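PDB 5AH5: leucine--tRNA ligase from Agrobacterium radiobacter, which probably joins L-leucine to tRNA(Leu) at the expense of ATP, as a class I aminoacyl-tRNA synthetase. Local coordinates for residues Leu36-Tyr41 / Thr531-Tyr536; Arg215-Asn220 / Gly525-Ala530; Thr782-Pro787 / Ile809-Gly814. All coordinates share one frame; numbering follows the deposited sequence.

Contact 1: Leu36-Tyr41 / Thr531-Tyr536; sequences LEMFPY and TLHLIY. With LSS (5'-O-(L-leucylsulfamoyl)adenosine), chain I.
The end of strand 32-37 and the loop after it approach the start of helix 533-546, with the CA atoms of Met38 and His533 the nearest pair across the segments, 9.4 Å apart. No hydrogen bond joins the two segments, so side chains and the ligand do the bridging. Met38 points toward the helix and makes the main touch. Its chain is extended beyond CG, and its methyl CE ends 4.1 Å from CD2 of Leu534. Met38 CE lies about as near to CD1 of Leu534, so the methyl meets both branches of the leucine, and the two side chains cross at about a right angle. The same methyl lies at the edge of the His533 imidazole, a looser touch in which CE of Met38 is 4.4 Å from CD2 of His533. One face of that imidazole carries the leucyl methyl C11 of the ligand, offset toward the rim. NE2 of His533 is hydrogen-bonded to the hydroxyl of Tyr523, which helps to fix the turn of the ring. Phe39 offers its edge to the same C11. The backbone O of Phe39 accepts a 2.9 Å hydrogen bond from the ligand amine N4. Tyr41 covers that amine: CG lies beside the backbone N (chi1 -68°), and N4 sits 3.2 Å above the ring plane, over its centre. The amine is thus held between a carbonyl and an aromatic face, which would suit a positive charge. This is the aminoacyl end of the adenylate pocket in a class I synthetase. It sits at the C-terminal edge of the parallel Rossmann-type sheet, where the predicted HIGH region begins with Pro40 and Tyr41.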
# COMPACT_ATOMS: atom_id res chain seq x y z
N LEU B 36 2.45 -7.82 6.39
CA LEU B 36 2.87 -6.57 7.02
C LEU B 36 1.99 -5.45 6.64
O LEU B 36 1.16 -5.59 5.74
CB LEU B 36 4.32 -6.26 6.65
CG LEU B 36 4.77 -5.65 5.34
CD1 LEU B 36 6.23 -5.23 5.45
CD2 LEU B 36 4.61 -6.59 4.23
N GLU B 37 2.20 -4.33 7.31
CA GLU B 37 1.45 -3.12 7.14
C GLU B 37 2.46 -2.00 6.91
O GLU B 37 3.66 -2.12 7.24
CB GLU B 37 0.74 -2.76 8.42
CG GLU B 37 -0.22 -3.77 9.01
CD GLU B 37 0.37 -4.53 10.15
OE1 GLU B 37 1.25 -3.97 10.85
OE2 GLU B 37 -0.08 -5.70 10.38
N MET B 38 1.96 -0.90 6.36
CA MET B 38 2.83 0.26 6.09
C MET B 38 3.33 0.86 7.38
O MET B 38 2.54 1.39 8.20
CB MET B 38 2.17 1.28 5.19
CG MET B 38 2.04 0.81 3.77
SD MET B 38 1.24 2.12 2.84
CE MET B 38 0.76 1.27 1.37
N PHE B 39 4.64 0.69 7.62
CA PHE B 39 5.29 1.17 8.88
C PHE B 39 5.16 2.69 9.07
O PHE B 39 5.06 3.40 8.10
CB PHE B 39 6.71 0.57 9.06
CG PHE B 39 7.84 1.19 8.24
CD1 PHE B 39 7.66 1.71 6.96
CD2 PHE B 39 9.15 1.12 8.72
CE1 PHE B 39 8.72 2.20 6.25
CE2 PHE B 39 10.21 1.61 7.99
CZ PHE B 39 10.02 2.12 6.75
N PRO B 40 4.93 3.15 10.28
CA PRO B 40 4.59 4.52 10.48
C PRO B 40 5.78 5.53 10.52
O PRO B 40 6.87 5.17 10.96
CB PRO B 40 3.95 4.50 11.83
CG PRO B 40 4.63 3.46 12.54
CD PRO B 40 4.95 2.41 11.52
N TYR B 41 5.54 6.78 10.14
CA TYR B 41 6.52 7.87 10.37
C TYR B 41 6.60 8.15 11.84
O TYR B 41 5.61 8.23 12.57
CB TYR B 41 6.14 9.16 9.62
CG TYR B 41 6.24 9.06 8.09
CD1 TYR B 41 7.46 8.75 7.48
CD2 TYR B 41 5.13 9.28 7.26
CE1 TYR B 41 7.60 8.71 6.13
CE2 TYR B 41 5.27 9.21 5.85
CZ TYR B 41 6.48 8.89 5.31
OH TYR B 41 6.67 8.77 3.95
N THR B 531 1.25 6.46 -5.79
CA THR B 531 2.35 6.89 -6.64
C THR B 531 3.46 7.54 -5.80
O THR B 531 4.18 8.37 -6.34
CB THR B 531 1.92 7.85 -7.75
OG1 THR B 531 1.38 9.01 -7.16
CG2 THR B 531 0.90 7.19 -8.68
N LEU B 532 3.59 7.12 -4.53
CA LEU B 532 4.82 7.30 -3.74
C LEU B 532 5.43 5.93 -3.44
O LEU B 532 6.01 5.37 -4.30
CB LEU B 532 4.57 8.13 -2.47
CG LEU B 532 4.28 9.62 -2.76
CD1 LEU B 532 3.35 10.26 -1.76
CD2 LEU B 532 5.55 10.43 -2.84
N HIS B 533 5.27 5.40 -2.23
CA HIS B 533 5.98 4.20 -1.81
C HIS B 533 5.65 2.97 -2.69
O HIS B 533 6.55 2.16 -2.99
CB HIS B 533 5.74 3.96 -0.33
CG HIS B 533 5.94 2.53 0.12
ND1 HIS B 533 7.19 1.96 0.26
CD2 HIS B 533 5.05 1.59 0.56
CE1 HIS B 533 7.06 0.72 0.72
NE2 HIS B 533 5.78 0.46 0.88
N LEU B 534 4.40 2.85 -3.18
CA LEU B 534 4.00 1.69 -3.99
C LEU B 534 4.60 1.76 -5.37
O LEU B 534 4.73 0.74 -6.01
CB LEU B 534 2.43 1.59 -4.06
CG LEU B 534 1.74 1.30 -2.71
CD1 LEU B 534 0.22 1.46 -2.71
CD2 LEU B 534 2.15 -0.09 -2.19
N ILE B 535 4.98 2.93 -5.89
CA ILE B 535 5.79 2.93 -7.12
C ILE B 535 7.23 2.60 -6.78
O ILE B 535 7.83 1.75 -7.39
CB ILE B 535 5.84 4.29 -7.80
CG1 ILE B 535 4.52 4.58 -8.47
CG2 ILE B 535 6.96 4.33 -8.86
CD1 ILE B 535 4.33 3.86 -9.79
N TYR B 536 7.82 3.36 -5.85
CA TYR B 536 9.27 3.19 -5.58
C TYR B 536 9.68 1.76 -5.15
O TYR B 536 10.67 1.23 -5.60
CB TYR B 536 9.69 4.17 -4.50
CG TYR B 536 9.56 5.65 -4.84
CD1 TYR B 536 10.02 6.18 -6.03
CD2 TYR B 536 8.99 6.50 -3.94
CE1 TYR B 536 9.89 7.55 -6.33
CE2 TYR B 536 8.90 7.88 -4.18
CZ TYR B 536 9.34 8.39 -5.37
OH TYR B 536 9.19 9.73 -5.55
C1 LSS I . 3.46 6.33 6.30
N1 LSS I . -7.02 6.17 8.73
O1 LSS I . 2.57 6.63 5.54
S1 LSS I . 2.14 6.99 8.28
C2 LSS I . -6.58 5.04 8.20
N2 LSS I . 3.37 6.47 7.62
O2 LSS I . -2.45 4.92 5.49
N3 LSS I . -5.27 4.77 8.03
O3 LSS I . -0.85 2.70 5.81
C4 LSS I . -4.36 5.70 8.43
N4 LSS I . 5.86 5.81 6.75
O4 LSS I . -1.19 4.21 8.73
C5 LSS I . -4.77 6.93 8.91
O5 LSS I . 0.95 5.96 7.98
C6 LSS I . -6.13 7.18 9.05
N6 LSS I . -6.53 8.36 9.58
C7 LSS I . 5.78 3.87 4.31
N7 LSS I . -3.66 7.66 9.18
C8 LSS I . -2.57 6.92 8.81
C9 LSS I . 4.59 4.47 5.05
N9 LSS I . -3.02 5.71 8.38
CA LSS I . 4.76 5.83 5.75
C10 LSS I . 6.07 4.71 3.06
C11 LSS I . 5.47 2.36 4.02
O1A LSS I . 1.58 8.29 7.87
C21 LSS I . -2.24 4.62 7.85
C22 LSS I . -1.57 4.97 6.57
C23 LSS I . -0.45 3.93 6.47
C24 LSS I . -0.12 3.73 7.94
C25 LSS I . 1.04 4.61 8.41
O2A LSS I . 2.23 6.96 9.72

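Contact 2: Arg215-Asn220 / Gly525-Ala530; sequences RNIQRN and GGIEHA. With LSS (5'-O-(L-leucylsulfamoyl)adenosine), chain I; nucleotides of chain D.
Ala530, Ile217 and Gln218 carry most of this contact. CB of Ala530 points toward helix 212-222 and meets CG2 of Ile217 at 4.0 Å. The other branch of Ile217 ends in CD1, which touches CD1 of Ile527 more loosely, at 4.4 Å. The isoleucine thus spreads its two branches over two residues of the loop. Gln218 supplies the polar link. Its chain runs extended beyond CG (chi2 -162°) and brings NE2 to the backbone O of Ala530, at 3.0 Å. The donor lies in the carbonyl plane, while the oxygen is tilted 18° out of the glutamine amide plane. OE1 of Gln218 is taken by Arg538, so both ends of the amide have partners. The loop follows strand 520-524 of the Rossmann-type catalytic fold, and its other side lines the adenylate pocket. There N of Gly526 donates to the ribose oxygen O3 of the ligand. Glu528 OE2 accepts a 2.6 Å bond from hydroxyl O2, so two residues of the loop, Gly526 and Glu528, hold the two ribose oxygens. His529 points NE2 at the ligand carbonyl O1, 2.8 Å away and in the plane of its ring, while the leucyl methyl C10 lies over one face. The helix faces the tRNA with Asn216, whose OD1 accepts a 2.7 Å hydrogen bond from O2' of nucleotide C3 of chain D.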
# COMPACT_ATOMS: atom_id res chain seq x y z
N ARG B 215 -3.77 0.09 -9.40
CA ARG B 215 -3.11 -0.24 -10.67
C ARG B 215 -3.27 0.81 -11.78
O ARG B 215 -2.28 1.17 -12.46
CB ARG B 215 -3.55 -1.60 -11.17
CG ARG B 215 -2.99 -2.72 -10.31
CD ARG B 215 -3.22 -4.05 -10.95
NE ARG B 215 -4.56 -4.50 -10.65
CZ ARG B 215 -5.18 -5.50 -11.28
NH1 ARG B 215 -4.57 -6.17 -12.28
NH2 ARG B 215 -6.41 -5.84 -10.88
N ASN B 216 -4.50 1.28 -11.95
CA ASN B 216 -4.82 2.30 -12.92
C ASN B 216 -4.18 3.64 -12.51
O ASN B 216 -3.74 4.35 -13.33
CB ASN B 216 -6.36 2.49 -13.03
CG ASN B 216 -6.73 3.59 -14.04
OD1 ASN B 216 -6.52 3.43 -15.23
ND2 ASN B 216 -7.18 4.71 -13.56
N ILE B 217 -4.15 3.97 -11.24
CA ILE B 217 -3.44 5.20 -10.80
C ILE B 217 -1.94 5.15 -11.19
O ILE B 217 -1.37 6.15 -11.71
CB ILE B 217 -3.68 5.47 -9.32
CG1 ILE B 217 -5.14 5.87 -9.09
CG2 ILE B 217 -2.81 6.61 -8.81
CD1 ILE B 217 -5.55 5.81 -7.63
N GLN B 218 -1.33 3.97 -11.06
CA GLN B 218 0.06 3.81 -11.47
C GLN B 218 0.24 3.88 -12.98
O GLN B 218 1.24 4.40 -13.47
CB GLN B 218 0.69 2.54 -10.89
CG GLN B 218 0.90 2.59 -9.37
CD GLN B 218 1.90 1.56 -8.82
OE1 GLN B 218 2.41 0.69 -9.54
NE2 GLN B 218 2.18 1.67 -7.53
N ARG B 219 -0.70 3.32 -13.73
CA ARG B 219 -0.68 3.35 -15.20
C ARG B 219 -0.65 4.80 -15.71
O ARG B 219 0.13 5.14 -16.60
CB ARG B 219 -1.93 2.59 -15.72
CG ARG B 219 -2.16 2.51 -17.22
CD ARG B 219 -3.14 1.37 -17.62
NE ARG B 219 -2.55 0.01 -17.48
CZ ARG B 219 -2.85 -0.92 -16.55
NH1 ARG B 219 -3.80 -0.72 -15.60
NH2 ARG B 219 -2.21 -2.10 -16.56
N ASN B 220 -1.47 5.65 -15.11
CA ASN B 220 -1.53 7.05 -15.46
C ASN B 220 -0.31 7.83 -14.98
O ASN B 220 0.03 8.84 -15.59
CB ASN B 220 -2.73 7.72 -14.80
CG ASN B 220 -4.09 7.23 -15.33
OD1 ASN B 220 -4.19 6.62 -16.39
ND2 ASN B 220 -5.13 7.52 -14.57
N GLY B 525 -2.02 -1.06 3.63
CA GLY B 525 -1.83 0.36 3.87
C GLY B 525 -2.58 1.28 2.93
O GLY B 525 -3.24 0.83 2.01
N GLY B 526 -2.45 2.56 3.16
CA GLY B 526 -3.29 3.56 2.53
C GLY B 526 -2.99 3.78 1.06
O GLY B 526 -1.86 3.64 0.59
N ILE B 527 -4.04 4.14 0.34
CA ILE B 527 -4.00 4.39 -1.07
C ILE B 527 -3.28 5.67 -1.37
O ILE B 527 -2.81 5.88 -2.50
CB ILE B 527 -5.47 4.45 -1.67
CG1 ILE B 527 -5.41 4.38 -3.19
CG2 ILE B 527 -6.22 5.71 -1.23
CD1 ILE B 527 -6.68 3.83 -3.81
N GLU B 528 -3.19 6.57 -0.40
CA GLU B 528 -2.29 7.74 -0.60
C GLU B 528 -0.85 7.42 -1.12
O GLU B 528 -0.25 8.26 -1.80
CB GLU B 528 -2.24 8.64 0.64
CG GLU B 528 -1.45 8.07 1.79
CD GLU B 528 -2.24 7.10 2.64
OE1 GLU B 528 -3.39 6.70 2.21
OE2 GLU B 528 -1.70 6.75 3.74
N HIS B 529 -0.34 6.21 -0.90
CA HIS B 529 0.99 5.81 -1.39
C HIS B 529 1.05 5.25 -2.80
O HIS B 529 2.11 4.81 -3.25
CB HIS B 529 1.68 4.90 -0.40
CG HIS B 529 2.21 5.63 0.78
ND1 HIS B 529 3.24 6.57 0.68
CD2 HIS B 529 1.79 5.66 2.06
CE1 HIS B 529 3.45 7.09 1.87
NE2 HIS B 529 2.58 6.59 2.72
N ALA B 530 -0.07 5.31 -3.52
CA ALA B 530 -0.15 4.72 -4.84
C ALA B 530 0.92 5.18 -5.80
O ALA B 530 1.45 4.38 -6.60
CB ALA B 530 -1.54 4.99 -5.42
C1 LSS I . 3.46 6.33 6.30
N1 LSS I . -7.02 6.17 8.73
O1 LSS I . 2.57 6.63 5.54
S1 LSS I . 2.14 6.99 8.28
C2 LSS I . -6.58 5.04 8.20
N2 LSS I . 3.37 6.47 7.62
O2 LSS I . -2.45 4.92 5.49
N3 LSS I . -5.27 4.77 8.03
O3 LSS I . -0.85 2.70 5.81
C4 LSS I . -4.36 5.70 8.43
N4 LSS I . 5.86 5.81 6.75
O4 LSS I . -1.19 4.21 8.73
C5 LSS I . -4.77 6.93 8.91
O5 LSS I . 0.95 5.96 7.98
C6 LSS I . -6.13 7.18 9.05
N6 LSS I . -6.53 8.36 9.58
C7 LSS I . 5.78 3.87 4.31
N7 LSS I . -3.66 7.66 9.18
C8 LSS I . -2.57 6.92 8.81
C9 LSS I . 4.59 4.47 5.05
N9 LSS I . -3.02 5.71 8.38
CA LSS I . 4.76 5.83 5.75
C10 LSS I . 6.07 4.71 3.06
C11 LSS I . 5.47 2.36 4.02
O1A LSS I . 1.58 8.29 7.87
C21 LSS I . -2.24 4.62 7.85
C22 LSS I . -1.57 4.97 6.57
C23 LSS I . -0.45 3.93 6.47
C24 LSS I . -0.12 3.73 7.94
C25 LSS I . 1.04 4.61 8.41
O2A LSS I . 2.23 6.96 9.72
P C D 4 -10.95 2.95 -18.77
OP1 C D 4 -10.97 1.62 -19.44
OP2 C D 4 -12.01 3.95 -19.03
O5' C D 4 -11.05 2.79 -17.19
C5' C D 4 -10.05 2.04 -16.48
C4' C D 4 -10.01 2.44 -15.03
O4' C D 4 -9.90 3.89 -14.86
C3' C D 4 -11.25 2.11 -14.22
O3' C D 4 -11.31 0.73 -13.95
C2' C D 4 -11.02 2.96 -12.99
O2' C D 4 -10.11 2.39 -12.07
C1' C D 4 -10.52 4.25 -13.63
N1 C D 4 -11.60 5.23 -13.90
C2 C D 4 -12.22 5.84 -12.82
O2 C D 4 -11.87 5.52 -11.67
N3 C D 4 -13.18 6.76 -13.03
C4 C D 4 -13.54 7.07 -14.28
N4 C D 4 -14.50 7.99 -14.45
C5 C D 4 -12.93 6.46 -15.42
C6 C D 4 -11.97 5.55 -15.18
P C D 3 -10.44 7.14 -22.86
OP1 C D 3 -10.28 5.99 -23.79
OP2 C D 3 -11.77 7.79 -22.69
O5' C D 3 -9.93 6.68 -21.43
C5' C D 3 -8.79 5.81 -21.32
C4' C D 3 -8.35 5.69 -19.88
O4' C D 3 -8.20 7.01 -19.27
C3' C D 3 -9.30 5.02 -18.91
O3' C D 3 -9.49 3.61 -19.04
C2' C D 3 -8.65 5.42 -17.60
O2' C D 3 -7.42 4.77 -17.40
C1' C D 3 -8.38 6.90 -17.86
N1 C D 3 -9.48 7.79 -17.43
C2 C D 3 -9.65 8.01 -16.05
O2 C D 3 -8.86 7.46 -15.26
N3 C D 3 -10.65 8.82 -15.63
C4 C D 3 -11.48 9.38 -16.52
C5 C D 3 -11.34 9.15 -17.92
C6 C D 3 -10.34 8.36 -18.33

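Contact 3: Thr782-Pro787 / Ile809-Gly814; sequences TVLALP and INLVVG. With nucleotides of chain D.
Val783 on helix 776-785 presses its two methyls against strand 808-813, meeting Ile809 with one and Leu811 with the other. Helix and strand belong to a compact C-terminal alpha-beta unit. Its mixed four-stranded sheet has strand 808-813 as an inner strand, between 753-760 and 798-804. The helix lies against one face of this sheet. Strand residues alternate, so Ile809 and Leu811 turn their side chains to the helix while Asn810 between them turns to the tRNA. The valine is the central bump. CG1 is anti to the backbone N (chi1 -178°) and comes tip to tip with the leucine, 3.7 Å from CD1 of Leu811. CG2 of Val783, on the side of the backbone N, lies 3.8 Å from CG2 of Ile809. Valine and isoleucine run alongside each other and point opposite ways. The strand side chains Ile809 and Leu811 thus form the hollow that takes the valine. Leu811 is the bump from the sheet. Its CD1 sits in the notch between Val783 and Leu784, and reaches CD2 of Leu784 at 4.2 Å. The leucines cross obliquely, and this touch is looser than those of the valine. Around them, Val758 of the adjacent strand 753-760 and Met768 of the outer strand 763-771 also touch Val783, while Leu798 and Tyr801 pack on Leu811. The contact between the two segments is wholly apolar, with no hydrogen bond across it. On the far side of the strand the chemistry changes. Asn810 OD1 is hydrogen-bonded to the backbone N of Gly762, which helps to orient the amide. ND2 of Asn810 meets the minor-groove side of nucleotide C64 of chain D, giving a 2.7 Å hydrogen bond to the base atom O2 and a 3.0 Å one to the ribose O2'.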
# COMPACT_ATOMS: atom_id res chain seq x y z
N THR B 782 -41.98 -34.28 -4.20
CA THR B 782 -42.36 -33.48 -3.03
C THR B 782 -42.70 -32.02 -3.39
O THR B 782 -43.70 -31.46 -2.88
CB THR B 782 -41.27 -33.53 -1.94
OG1 THR B 782 -41.05 -34.91 -1.64
CG2 THR B 782 -41.70 -32.77 -0.64
N VAL B 783 -41.92 -31.44 -4.28
CA VAL B 783 -42.12 -30.05 -4.76
C VAL B 783 -43.46 -29.93 -5.52
O VAL B 783 -44.21 -28.97 -5.31
CB VAL B 783 -40.97 -29.52 -5.67
CG1 VAL B 783 -41.21 -28.09 -6.09
CG2 VAL B 783 -39.64 -29.55 -4.95
N LEU B 784 -43.77 -30.88 -6.38
CA LEU B 784 -44.96 -30.82 -7.23
C LEU B 784 -46.20 -30.98 -6.41
O LEU B 784 -47.22 -30.48 -6.80
CB LEU B 784 -44.95 -31.83 -8.38
CG LEU B 784 -43.81 -31.60 -9.36
CD1 LEU B 784 -43.71 -32.75 -10.36
CD2 LEU B 784 -43.96 -30.26 -10.02
N ALA B 785 -46.07 -31.60 -5.26
CA ALA B 785 -47.14 -31.71 -4.30
C ALA B 785 -47.42 -30.50 -3.45
O ALA B 785 -48.49 -30.42 -2.92
CB ALA B 785 -46.87 -32.91 -3.39
N LEU B 786 -46.53 -29.53 -3.33
CA LEU B 786 -46.84 -28.34 -2.56
C LEU B 786 -48.07 -27.61 -3.10
O LEU B 786 -48.23 -27.49 -4.31
CB LEU B 786 -45.68 -27.37 -2.56
CG LEU B 786 -44.35 -27.93 -2.06
CD1 LEU B 786 -43.25 -26.91 -2.33
CD2 LEU B 786 -44.47 -28.26 -0.56
N PRO B 787 -48.94 -27.11 -2.21
CA PRO B 787 -50.15 -26.51 -2.75
C PRO B 787 -49.97 -25.38 -3.71
O PRO B 787 -50.73 -25.24 -4.69
CB PRO B 787 -50.87 -25.99 -1.49
CG PRO B 787 -50.49 -26.96 -0.44
CD PRO B 787 -49.08 -27.43 -0.77
N ILE B 809 -34.34 -25.36 -6.08
CA ILE B 809 -35.03 -26.00 -7.25
C ILE B 809 -35.88 -24.98 -7.98
O ILE B 809 -36.73 -24.32 -7.38
CB ILE B 809 -35.81 -27.28 -6.89
CG1 ILE B 809 -36.34 -27.95 -8.17
CG2 ILE B 809 -36.93 -27.01 -5.88
CD1 ILE B 809 -36.72 -29.37 -7.98
N ASN B 810 -35.57 -24.79 -9.27
CA ASN B 810 -36.36 -23.96 -10.14
C ASN B 810 -37.14 -24.85 -11.15
O ASN B 810 -36.55 -25.60 -11.92
CB ASN B 810 -35.49 -23.01 -10.90
CG ASN B 810 -36.26 -22.06 -11.73
OD1 ASN B 810 -37.37 -21.68 -11.42
ND2 ASN B 810 -35.67 -21.70 -12.88
N LEU B 811 -38.46 -24.78 -11.09
CA LEU B 811 -39.34 -25.49 -12.05
C LEU B 811 -39.60 -24.63 -13.30
O LEU B 811 -39.99 -23.46 -13.17
CB LEU B 811 -40.65 -25.78 -11.38
CG LEU B 811 -40.59 -26.52 -10.06
CD1 LEU B 811 -41.98 -26.63 -9.42
CD2 LEU B 811 -39.95 -27.87 -10.23
N VAL B 812 -39.29 -25.16 -14.48
CA VAL B 812 -39.47 -24.41 -15.75
C VAL B 812 -40.82 -24.82 -16.36
O VAL B 812 -41.04 -26.02 -16.61
CB VAL B 812 -38.37 -24.72 -16.73
CG1 VAL B 812 -38.61 -23.99 -18.05
CG2 VAL B 812 -37.01 -24.27 -16.16
N VAL B 813 -41.73 -23.86 -16.51
CA VAL B 813 -43.12 -24.14 -16.90
C VAL B 813 -43.54 -23.35 -18.14
O VAL B 813 -43.05 -22.25 -18.37
CB VAL B 813 -44.15 -23.91 -15.78
CG1 VAL B 813 -43.87 -24.81 -14.58
CG2 VAL B 813 -44.19 -22.48 -15.36
N GLY B 814 -44.45 -23.92 -18.92
CA GLY B 814 -45.01 -23.26 -20.10
C GLY B 814 -46.05 -22.22 -19.79
O GLY B 814 -46.39 -21.98 -18.62
P C D 64 -31.47 -20.96 -20.70
OP1 C D 64 -31.19 -22.38 -20.96
OP2 C D 64 -32.12 -20.08 -21.68
O5' C D 64 -32.40 -20.94 -19.41
C5' C D 64 -33.81 -21.10 -19.50
C4' C D 64 -34.39 -21.13 -18.11
O4' C D 64 -33.91 -22.28 -17.37
C3' C D 64 -34.02 -19.95 -17.25
O3' C D 64 -34.83 -18.82 -17.54
C2' C D 64 -34.28 -20.51 -15.85
O2' C D 64 -35.65 -20.51 -15.58
C1' C D 64 -33.78 -21.94 -15.99
N1 C D 64 -32.38 -22.13 -15.57
C2 C D 64 -32.08 -22.19 -14.20
O2 C D 64 -32.99 -22.05 -13.37
N3 C D 64 -30.79 -22.34 -13.81
C4 C D 64 -29.83 -22.48 -14.74
N4 C D 64 -28.57 -22.67 -14.32
C5 C D 64 -30.11 -22.45 -16.14
C6 C D 64 -31.39 -22.24 -16.50

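In the fold
Contacts 1 and 2 are neighbours in the catalytic core, with centres 11 Å apart, and both touch the ligand. Residues 525-530 run directly into 531-536, so one continuous piece of chain serves both. Contact 1 is buried and lines the leucyl end of the pocket. Contact 2 is only partly buried, adds a hydrogen bond between its segments, and spans from the ligand to the tRNA. Contact 3 stands apart, with its centre about 51 Å from that of contact 2, in the C-terminal unit. It too is buried, but its core is purely aliphatic. Contacts 2 and 3 both hydrogen-bond chain D, with Asn216 and Asn810 among the residues that meet it.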